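Local coordinates for adenosylmethionine-8-amino-7-oxononanoate aminotransferase (Methanocaldococcus jannaschii, PDB 6ZHK), which probably catalyses transfer of the amino group of S-adenosyl-L-methionine to 8-amino-7-oxononanoate, giving 7,8-diaminononanoate in biotin biosynthesis with pyridoxal 5'-phosphate as cofactor, at residues A[98-102]-A[115-119]; A[295-299]-A[311-316]; A[422-426]-A[459-464]. One frame throughout, in Å; residues are numbered along the deposited sequence.

Contact 1 (A[98-102]-A[115-119]); sequences SILLA and KVFYS
This is a buried helix-on-strand contact at one margin of the large-domain sheet, where helix 96-108 packs against strand 115-119, an outermost strand within the chain. The short axes approach to 9.8 Å with 132° between their N-to-C directions. Ser-98 to Ala-102 are regular helix, and Lys-115 to Ser-119 are extended. Val-116 and Tyr-118, two residues apart, both turn toward the helix. The small Ala-102 lets the backbones come close, its CA 6.1 Å from Val-116 CA; Ala-102 CB lies 4.1 Å from Val-116 CB. Where Ser-98 CA and Tyr-118 CA are 8.7 Å apart, the m-rotamer ring crosses to the helix, meeting Ala-102 and Leu-101, whose CD2 lies 3.9 Å from Tyr-118 CE1. Ile-21 of the second subunit also packs on Ser-98 and Ala-102. Tyr-118 OH donates to Ser-98 O at 2.8 Å, a carbonyl that also accepts Ala-102 N at 2.9 Å. The ring thus packs on apolar side chains while its buried hydroxyl is satisfied by a carbonyl that keeps its helical bond.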
loop_
_atom_site.group_PDB
_atom_site.type_symbol
_atom_site.label_atom_id
_atom_site.label_comp_id
_atom_site.label_asym_id
_atom_site.label_seq_id
_atom_site.Cartn_x
_atom_site.Cartn_y
_atom_site.Cartn_z
ATOM N N SER A 98 -6.792 5.232 15.816
ATOM C CA SER A 98 -5.489 5.661 15.316
ATOM C C SER A 98 -4.778 6.510 16.379
ATOM O O SER A 98 -3.555 6.467 16.476
ATOM C CB SER A 98 -5.641 6.433 13.994
ATOM O OG SER A 98 -6.154 7.711 14.251
ATOM N N ILE A 99 -5.555 7.276 17.188
ATOM C CA ILE A 99 -4.953 8.150 18.188
ATOM C C ILE A 99 -4.378 7.280 19.292
ATOM O O ILE A 99 -3.266 7.551 19.786
ATOM C CB ILE A 99 -5.967 9.191 18.731
ATOM C CG1 ILE A 99 -6.364 10.182 17.627
ATOM C CG2 ILE A 99 -5.366 9.950 19.912
ATOM C CD1 ILE A 99 -7.677 10.925 17.859
ATOM N N LEU A 100 -5.188 6.327 19.794
ATOM C CA LEU A 100 -4.701 5.477 20.883
ATOM C C LEU A 100 -3.471 4.677 20.435
ATOM O O LEU A 100 -2.490 4.509 21.151
ATOM C CB LEU A 100 -5.821 4.522 21.306
ATOM C CG LEU A 100 -7.125 5.168 21.781
ATOM C CD1 LEU A 100 -8.163 4.104 22.115
ATOM C CD2 LEU A 100 -6.848 6.000 23.032
ATOM N N LEU A 101 -3.531 4.154 19.210
ATOM C CA LEU A 101 -2.409 3.396 18.698
ATOM C C LEU A 101 -1.167 4.279 18.498
ATOM O O LEU A 101 -0.027 3.805 18.764
ATOM C CB LEU A 101 -2.834 2.790 17.346
ATOM C CG LEU A 101 -1.689 2.028 16.675
ATOM C CD1 LEU A 101 -1.172 0.887 17.594
ATOM C CD2 LEU A 101 -2.194 1.448 15.350
ATOM N N ALA A 102 -1.341 5.556 18.088
ATOM C CA ALA A 102 -0.139 6.357 17.804
ATOM C C ALA A 102 0.590 6.584 19.139
ATOM O O ALA A 102 1.797 6.522 19.214
ATOM C CB ALA A 102 -0.458 7.682 17.116
ATOM N N LYS A 115 6.837 10.692 16.499
ATOM C CA LYS A 115 5.741 11.045 15.578
ATOM C C LYS A 115 5.439 9.826 14.711
ATOM O O LYS A 115 6.356 9.048 14.439
ATOM C CB LYS A 115 6.159 12.195 14.665
ATOM C CG LYS A 115 6.330 13.543 15.415
ATOM C CD LYS A 115 5.001 14.047 15.937
ATOM C CE LYS A 115 5.081 15.413 16.604
ATOM N NZ LYS A 115 5.465 15.275 18.028
ATOM N N VAL A 116 4.176 9.680 14.291
ATOM C CA VAL A 116 3.720 8.459 13.623
ATOM C C VAL A 116 2.982 8.883 12.351
ATOM O O VAL A 116 2.050 9.683 12.456
ATOM C CB VAL A 116 2.739 7.644 14.528
ATOM C CG1 VAL A 116 2.049 6.542 13.723
ATOM C CG2 VAL A 116 3.493 7.036 15.686
ATOM N N PHE A 117 3.428 8.380 11.189
ATOM C CA PHE A 117 2.714 8.597 9.943
ATOM C C PHE A 117 2.299 7.208 9.460
ATOM O O PHE A 117 3.159 6.370 9.164
ATOM C CB PHE A 117 3.673 9.240 8.912
ATOM C CG PHE A 117 2.943 9.781 7.717
ATOM C CD1 PHE A 117 2.389 8.928 6.768
ATOM C CD2 PHE A 117 2.775 11.147 7.590
ATOM C CE1 PHE A 117 1.622 9.442 5.714
ATOM C CE2 PHE A 117 2.049 11.672 6.523
ATOM C CZ PHE A 117 1.437 10.819 5.627
ATOM N N TYR A 118 0.989 6.978 9.272
ATOM C CA TYR A 118 0.506 5.641 8.974
ATOM C C TYR A 118 0.410 5.395 7.473
ATOM O O TYR A 118 0.215 6.314 6.701
ATOM C CB TYR A 118 -0.941 5.491 9.455
ATOM C CG TYR A 118 -1.073 5.412 10.982
ATOM C CD1 TYR A 118 -0.601 4.297 11.667
ATOM C CD2 TYR A 118 -1.713 6.424 11.710
ATOM C CE1 TYR A 118 -0.766 4.198 13.052
ATOM C CE2 TYR A 118 -1.900 6.329 13.080
ATOM C CZ TYR A 118 -1.391 5.230 13.750
ATOM O OH TYR A 118 -1.553 5.073 15.098
ATOM N N SER A 119 0.501 4.116 7.089
ATOM C CA SER A 119 0.260 3.659 5.729
ATOM C C SER A 119 -0.182 2.196 5.826
ATOM O O SER A 119 -0.437 1.703 6.934
ATOM C CB SER A 119 1.492 3.821 4.844
ATOM O OG SER A 119 2.606 3.095 5.332
#

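Contact 2 (A[295-299]-A[311-316]); sequences DILCL and AATLTT
Asp-295 stands just before strand 296-299. Its O receives a weak hydrogen bond from Thr-316 N (3.4 Å), and one water joins Asp-295 OD1 (2.8 Å) to Thr-316 OG1 (2.7 Å). The carboxylate is held elsewhere too, by Lys-293 and by Phe-265 N. Thr-316, at the N-cap of helix 317-321, caps Ile-319 N with its hydroxyl. Ile-296 (chi1 m, chi2 t) sets its CG2 3.4 Å from Thr-313 CG2, and its CA lies 3.2 Å from Leu-314 O in a CA-H...O contact. Leu-297 forms an antiparallel hydrogen-bonded pair with Leu-314: Leu-297 N to Leu-314 O is 2.9 Å, Leu-314 N to Leu-297 O 2.8 Å. Cys-298 faces Thr-313 as a non-hydrogen-bonded pair, CA atoms 4.6 Å apart. Leu-299 pairs like Leu-297, its N 2.8 Å from Ala-312 O and its O 3.0 Å from Ala-312 N; its CD1 also meets Leu-314 CD1 at 4.2 Å.

The strands run at 166° as a beta hairpin, and strand 311-315 is the antiparallel member that marks the large sheet of fold-type I PLP enzymes. Lys-301, the predicted cofactor lysine, lies in the connection between them. Ile-296, Cys-298 and Thr-315 face helix 122-140, as does Thr-313, whose OG1 bonds Ala-125 O. Leu-297, Leu-299, Ala-312 and Leu-314 line the other face. Mostly apolar or beta-branched side chains thus suit two buried faces, while four strong backbone bonds fix the register of the hairpin whose connection carries Lys-301.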
loop_
_atom_site.group_PDB
_atom_site.type_symbol
_atom_site.label_atom_id
_atom_site.label_comp_id
_atom_site.label_asym_id
_atom_site.label_seq_id
_atom_site.Cartn_x
_atom_site.Cartn_y
_atom_site.Cartn_z
ATOM N N ASP A 295 16.837 8.014 12.665
ATOM C CA ASP A 295 15.999 9.191 12.578
ATOM C C ASP A 295 14.601 8.830 12.133
ATOM O O ASP A 295 13.631 9.483 12.526
ATOM C CB ASP A 295 16.572 10.169 11.543
ATOM C CG ASP A 295 17.954 10.591 11.976
ATOM O OD1 ASP A 295 18.007 11.403 12.940
ATOM O OD2 ASP A 295 18.937 10.047 11.421
ATOM N N ILE A 296 14.504 7.770 11.355
ATOM C CA ILE A 296 13.202 7.332 10.875
ATOM C C ILE A 296 13.199 5.807 10.963
ATOM O O ILE A 296 14.156 5.180 10.583
ATOM C CB ILE A 296 12.955 7.763 9.414
ATOM C CG1 ILE A 296 13.170 9.260 9.184
ATOM C CG2 ILE A 296 11.591 7.298 8.933
ATOM C CD1 ILE A 296 12.730 9.697 7.760
ATOM N N LEU A 297 12.121 5.242 11.490
ATOM C CA LEU A 297 11.897 3.817 11.728
ATOM C C LEU A 297 10.661 3.418 10.911
ATOM O O LEU A 297 9.611 4.010 11.117
ATOM C CB LEU A 297 11.620 3.598 13.223
ATOM C CG LEU A 297 11.214 2.145 13.606
ATOM C CD1 LEU A 297 12.385 1.204 13.274
ATOM C CD2 LEU A 297 10.809 2.065 15.079
ATOM N N CYS A 298 10.772 2.348 10.086
ATOM C CA CYS A 298 9.641 1.849 9.320
ATOM C C CYS A 298 9.161 0.531 9.941
ATOM O O CYS A 298 9.978 -0.313 10.246
ATOM C CB CYS A 298 10.032 1.580 7.880
ATOM S SG CYS A 298 10.612 3.129 7.120
ATOM N N LEU A 299 7.841 0.387 10.148
ATOM C CA LEU A 299 7.218 -0.807 10.741
ATOM C C LEU A 299 6.091 -1.309 9.840
ATOM O O LEU A 299 5.532 -0.576 9.042
ATOM C CB LEU A 299 6.613 -0.427 12.083
ATOM C CG LEU A 299 7.594 0.181 13.096
ATOM C CD1 LEU A 299 6.879 0.596 14.372
ATOM C CD2 LEU A 299 8.684 -0.841 13.402
ATOM N N ALA A 311 0.982 -0.284 8.206
ATOM C CA ALA A 311 2.377 0.057 8.380
ATOM C C ALA A 311 2.485 1.443 9.016
ATOM O O ALA A 311 1.498 2.175 9.123
ATOM C CB ALA A 311 3.092 -0.071 7.079
ATOM N N ALA A 312 3.678 1.759 9.539
ATOM C CA ALA A 312 3.910 3.085 10.121
ATOM C C ALA A 312 5.339 3.548 9.861
ATOM O O ALA A 312 6.283 2.732 9.810
ATOM C CB ALA A 312 3.690 2.978 11.628
ATOM N N THR A 313 5.503 4.864 9.680
ATOM C CA THR A 313 6.836 5.434 9.608
ATOM C C THR A 313 6.961 6.391 10.794
ATOM O O THR A 313 6.205 7.339 10.913
ATOM C CB THR A 313 6.966 6.233 8.289
ATOM O OG1 THR A 313 6.616 5.352 7.207
ATOM C CG2 THR A 313 8.356 6.799 8.105
ATOM N N LEU A 314 7.882 6.104 11.701
ATOM C CA LEU A 314 8.037 6.954 12.862
ATOM C C LEU A 314 9.280 7.847 12.675
ATOM O O LEU A 314 10.305 7.379 12.186
ATOM C CB LEU A 314 8.250 6.025 14.079
ATOM C CG LEU A 314 6.960 5.653 14.783
ATOM C CD1 LEU A 314 6.073 4.722 13.938
ATOM C CD2 LEU A 314 7.189 5.215 16.228
ATOM N N THR A 315 9.207 9.109 13.130
ATOM C CA THR A 315 10.312 10.054 12.973
ATOM C C THR A 315 10.516 10.848 14.282
ATOM O O THR A 315 9.703 10.767 15.228
ATOM C CB THR A 315 10.081 11.064 11.827
ATOM O OG1 THR A 315 9.144 12.030 12.297
ATOM C CG2 THR A 315 9.421 10.467 10.602
ATOM N N THR A 316 11.626 11.581 14.292
ATOM C CA THR A 316 12.035 12.521 15.320
ATOM C C THR A 316 11.225 13.793 15.144
ATOM O O THR A 316 10.646 14.000 14.080
ATOM C CB THR A 316 13.523 12.844 15.197
ATOM O OG1 THR A 316 13.683 13.443 13.899
ATOM C CG2 THR A 316 14.369 11.598 15.359
HETATM O O HOH W 1 16.259 13.596 13.285
#

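Contact 3 (A[422-426]-A[459-464]); sequences KLLEK and EAIKEA
Both segments are C-terminal helical turns. Lys-422 onward is the last turn of helix 415-425, with Lys-426 N bonded to Leu-423 O at 3.0 Å. Glu-459 to Glu-463 finish helix 447-463, where Ala-464 N still reaches Ala-460 O (2.9 Å) although psi of Ala-464 has swung to 156°. The backbones come nearest at Lys-422 and Ala-460, whose CA atoms are 5.2 Å apart, a closeness that the methyl of alanine permits. Around it gather Lys-422 CB, 3.8 Å from Ala-460 CB, and Leu-423 CD2, 3.9 Å from the same atom. This is helix-helix packing in the small domain of a class-III aminotransferase, with an apolar seam flanked on its exposed side by a salt-bridge network. Lys-426 supplies the cation: extended through chi2 and chi3 and bent at chi4 (m), its NZ lies 3.0 Å from Glu-459 OE1 and 2.9 Å from Glu-463 OE2. Glutamates one helical turn apart present their carboxylates on the same side, so a single long lysine can bridge both. Glu-425 OE1 and Glu-463 OE1, like-charged and 4.4 Å apart, have a water between them, 2.5 Å from the Glu-425 OE1 and 2.6 Å from the Glu-463 OE1.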
loop_
_atom_site.group_PDB
_atom_site.type_symbol
_atom_site.label_atom_id
_atom_site.label_comp_id
_atom_site.label_asym_id
_atom_site.label_seq_id
_atom_site.Cartn_x
_atom_site.Cartn_y
_atom_site.Cartn_z
ATOM N N LYS A 422 9.027 -31.805 0.602
ATOM C CA LYS A 422 9.136 -32.820 1.642
ATOM C C LYS A 422 8.580 -32.317 2.964
ATOM O O LYS A 422 7.985 -33.064 3.719
ATOM C CB LYS A 422 10.579 -33.310 1.838
ATOM C CG LYS A 422 11.278 -33.880 0.607
ATOM C CD LYS A 422 10.534 -35.120 0.015
ATOM C CE LYS A 422 11.192 -35.595 -1.273
ATOM N NZ LYS A 422 10.553 -36.822 -1.793
ATOM N N LEU A 423 8.798 -31.035 3.275
ATOM C CA LEU A 423 8.244 -30.492 4.503
ATOM C C LEU A 423 6.723 -30.479 4.423
ATOM O O LEU A 423 6.064 -30.680 5.426
ATOM C CB LEU A 423 8.797 -29.079 4.725
ATOM C CG LEU A 423 10.203 -28.992 5.307
ATOM C CD1 LEU A 423 10.621 -27.512 5.372
ATOM C CD2 LEU A 423 10.237 -29.584 6.724
ATOM N N LEU A 424 6.158 -30.223 3.234
ATOM C CA LEU A 424 4.712 -30.161 3.135
ATOM C C LEU A 424 4.103 -31.531 3.441
ATOM O O LEU A 424 3.052 -31.615 4.102
ATOM C CB LEU A 424 4.296 -29.638 1.743
ATOM C CG LEU A 424 2.910 -29.002 1.682
ATOM C CD1 LEU A 424 2.819 -27.703 2.474
ATOM C CD2 LEU A 424 2.382 -28.850 0.259
ATOM N N GLU A 425 4.790 -32.608 3.013
ATOM C CA GLU A 425 4.341 -33.967 3.339
ATOM C C GLU A 425 4.336 -34.216 4.851
ATOM O O GLU A 425 3.612 -35.092 5.342
ATOM C CB GLU A 425 5.248 -35.021 2.695
ATOM C CG GLU A 425 5.181 -35.057 1.179
ATOM C CD GLU A 425 6.328 -35.835 0.541
ATOM O OE1 GLU A 425 7.240 -36.351 1.277
ATOM O OE2 GLU A 425 6.305 -35.953 -0.687
ATOM N N LYS A 426 5.213 -33.517 5.592
ATOM C CA LYS A 426 5.315 -33.670 7.034
ATOM C C LYS A 426 4.435 -32.646 7.753
ATOM O O LYS A 426 4.563 -32.502 8.951
ATOM C CB LYS A 426 6.780 -33.586 7.493
ATOM C CG LYS A 426 7.728 -34.533 6.753
ATOM C CD LYS A 426 9.185 -34.271 7.026
ATOM C CE LYS A 426 10.103 -35.128 6.183
ATOM N NZ LYS A 426 9.764 -36.551 6.418
ATOM N N GLU A 459 15.211 -34.439 8.297
ATOM C CA GLU A 459 14.769 -35.519 7.428
ATOM C C GLU A 459 14.428 -34.990 6.033
ATOM O O GLU A 459 14.682 -35.658 5.031
ATOM C CB GLU A 459 13.447 -36.092 7.941
ATOM C CG GLU A 459 13.523 -36.829 9.261
ATOM C CD GLU A 459 12.144 -37.219 9.775
ATOM O OE1 GLU A 459 11.124 -36.987 9.059
ATOM O OE2 GLU A 459 12.090 -37.818 10.864
ATOM N N ALA A 460 13.812 -33.798 5.935
ATOM C CA ALA A 460 13.386 -33.295 4.637
ATOM C C ALA A 460 14.601 -33.030 3.749
ATOM O O ALA A 460 14.547 -33.263 2.534
ATOM C CB ALA A 460 12.535 -32.041 4.844
ATOM N N ILE A 461 15.675 -32.521 4.383
ATOM C CA ILE A 461 16.870 -32.167 3.647
ATOM C C ILE A 461 17.507 -33.467 3.164
ATOM O O ILE A 461 17.939 -33.510 2.027
ATOM C CB ILE A 461 17.791 -31.292 4.503
ATOM C CG1 ILE A 461 17.160 -29.897 4.704
ATOM C CG2 ILE A 461 19.171 -31.203 3.873
ATOM C CD1 ILE A 461 17.988 -29.047 5.679
ATOM N N LYS A 462 17.444 -34.522 3.995
ATOM C CA LYS A 462 17.974 -35.836 3.626
ATOM C C LYS A 462 17.176 -36.498 2.515
ATOM O O LYS A 462 17.755 -37.207 1.712
ATOM C CB LYS A 462 18.103 -36.742 4.840
ATOM C CG LYS A 462 19.271 -36.322 5.708
ATOM C CD LYS A 462 19.423 -37.104 6.986
ATOM C CE LYS A 462 19.938 -38.499 6.736
ATOM N NZ LYS A 462 20.364 -39.107 8.025
ATOM N N GLU A 463 15.859 -36.272 2.495
ATOM C CA GLU A 463 14.982 -36.926 1.542
ATOM C C GLU A 463 14.961 -36.212 0.205
ATOM O O GLU A 463 14.582 -36.808 -0.812
ATOM C CB GLU A 463 13.544 -36.901 2.063
ATOM C CG GLU A 463 13.319 -37.779 3.279
ATOM C CD GLU A 463 11.960 -37.579 3.936
ATOM O OE1 GLU A 463 11.102 -36.904 3.319
ATOM O OE2 GLU A 463 11.732 -38.121 5.045
ATOM N N ALA A 464 15.252 -34.912 0.221
ATOM C CA ALA A 464 15.173 -34.125 -1.007
ATOM C C ALA A 464 16.257 -34.589 -1.976
ATOM O O ALA A 464 17.288 -35.119 -1.570
ATOM C CB ALA A 464 15.308 -32.642 -0.689
HETATM O O HOH W 2 8.511 -36.512 3.474
#

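In the fold
Contacts 1, 2 and 3 follow one another along the chain, each closing before the next opens. The first two are neighbours, with centres about 10 Å apart, in the mixed seven-stranded sheet: strand 115-119 pairs with strand 311-315, which in turn pairs with 296-299. Ser-119 O lies 2.8 Å from Ala-311 N, and Val-116 CG2 packs 3.8 Å from Leu-314 CG. Contact 3 sits on the opposite side of the chain's centre, its centre about 43 Å and 40 Å from those of contacts 1 and 2, and shares no strand or helix with them. Thus two contacts join helix 96-108, the edge strand and its two inner neighbours in the cofactor-binding domain, and the third ties together C-terminal helices of the small domain.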